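Ketosynthase (Streptomyces sp. MSC090213JE08, PDB 6KXD) belongs to the ketosynthase/chain length factor of the highly reducing type II polyketide synthase that makes ishigamide, probably as the chain length factor partner. Local coordinates at residues L98-D101 and N105-V108. Sequence-based numbering, arbitrary orientation.
Sequences LLLD and NRAV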
# COMPACT_ATOMS: atom_id res chain seq x y z
N LEU B 98 18.10 -1.38 -12.88
CA LEU B 98 18.05 -0.01 -12.54
C LEU B 98 19.35 0.43 -11.85
O LEU B 98 19.88 1.44 -12.21
CB LEU B 98 16.86 0.28 -11.64
CG LEU B 98 16.61 1.75 -11.39
CD1 LEU B 98 16.19 2.41 -12.69
CD2 LEU B 98 15.57 1.91 -10.30
N LEU B 99 19.80 -0.34 -10.86
CA LEU B 99 20.88 0.11 -9.99
C LEU B 99 22.27 -0.33 -10.47
O LEU B 99 23.26 0.25 -10.03
CB LEU B 99 20.64 -0.42 -8.59
CG LEU B 99 19.32 0.02 -7.98
CD1 LEU B 99 19.21 -0.57 -6.60
CD2 LEU B 99 19.20 1.54 -7.98
N LEU B 100 22.32 -1.39 -11.25
CA LEU B 100 23.55 -1.92 -11.74
C LEU B 100 23.64 -1.65 -13.23
O LEU B 100 22.63 -1.49 -13.90
CB LEU B 100 23.60 -3.42 -11.49
CG LEU B 100 23.37 -3.86 -10.05
CD1 LEU B 100 23.38 -5.38 -9.98
CD2 LEU B 100 24.33 -3.23 -9.08
N ASP B 101 24.87 -1.66 -13.75
CA ASP B 101 25.04 -1.63 -15.19
C ASP B 101 24.98 -3.06 -15.70
O ASP B 101 24.72 -4.05 -14.96
CB ASP B 101 26.30 -0.84 -15.59
CG ASP B 101 27.60 -1.55 -15.28
OD1 ASP B 101 27.57 -2.77 -14.98
OD2 ASP B 101 28.63 -0.86 -15.26
N ASN B 105 28.21 -3.78 -12.21
CA ASN B 105 28.76 -2.62 -11.55
C ASN B 105 27.61 -1.76 -10.99
O ASN B 105 26.50 -1.72 -11.53
CB ASN B 105 29.65 -1.78 -12.48
CG ASN B 105 30.67 -2.63 -13.22
OD1 ASN B 105 31.18 -3.59 -12.67
ND2 ASN B 105 30.94 -2.30 -14.47
N ARG B 106 27.94 -1.00 -9.96
CA ARG B 106 26.97 -0.19 -9.30
C ARG B 106 26.86 1.12 -10.08
O ARG B 106 27.78 1.93 -10.04
CB ARG B 106 27.41 0.02 -7.85
CG ARG B 106 26.32 0.39 -6.86
CD ARG B 106 26.52 -0.42 -5.57
NE ARG B 106 25.25 -0.98 -5.14
CZ ARG B 106 24.87 -2.25 -5.27
NH1 ARG B 106 25.77 -3.23 -5.31
NH2 ARG B 106 23.57 -2.54 -5.32
N ALA B 107 25.71 1.33 -10.75
CA ALA B 107 25.49 2.50 -11.58
C ALA B 107 24.86 3.63 -10.76
O ALA B 107 25.01 4.80 -11.09
CB ALA B 107 24.65 2.17 -12.77
N VAL B 108 24.12 3.27 -9.70
CA VAL B 108 23.41 4.25 -8.93
C VAL B 108 23.89 4.16 -7.49
O VAL B 108 23.87 3.11 -6.91
CB VAL B 108 21.89 4.00 -9.02
CG1 VAL B 108 21.14 4.85 -8.02
CG2 VAL B 108 21.38 4.18 -10.43
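Leu100 and Arg106 face each other in a single beta bridge, CA to CA 4.5 Å, where the chain turns back just after helix 86-99. Leu99 O, at the end of that helix, accepts two backbone bonds: Ala107 N at 2.8 Å and Val108 N at 3.2 Å, both from the same face of its carbonyl plane. On the other side of Leu100, Asp101 N donates to Asn105 O at 2.8 Å.

The Asp101 side chain closes the short loop. Its CG sits between the backbone N and the carbonyl carbon (chi1 72°), which turns the carboxylate to Asn105. Asp101 OD1 takes Asn105 N at 3.0 Å, from above the carboxylate plane, and also accepts a bond from Asp103 N within the loop. Asp101 OD2 uses its syn lone pair for Asn105 ND2, 2.8 Å away. Carboxylate and amide planes are 70° apart, so the two groups do not lie flat together. With an alanine in place of Asp101, the backbone N-H groups of Asp103 and Asn105 would probably lose this acceptor, and the Asn105 amide would be free to turn.

At the bridge, Leu100 CD2 lies over one face of the Arg106 guanidinium, offset toward its rim, with NH2 3.9 Å away. The bent Arg106 chain brings the group back over the leucine. At the helix end the contact is apolar. Leu99 CD2 packs on Val108 CB at 3.8 Å and equally on CG1.

The contact thus joins the end of helix 86-99 to the loop leading into strand 114-119. Leu98, Leu99 and Val108 are buried against strands 199-206 and 229-240. At the partly exposed end, two N-H groups on OD1 and one on OD2 probably favour the charged carboxylate and fix its rotation.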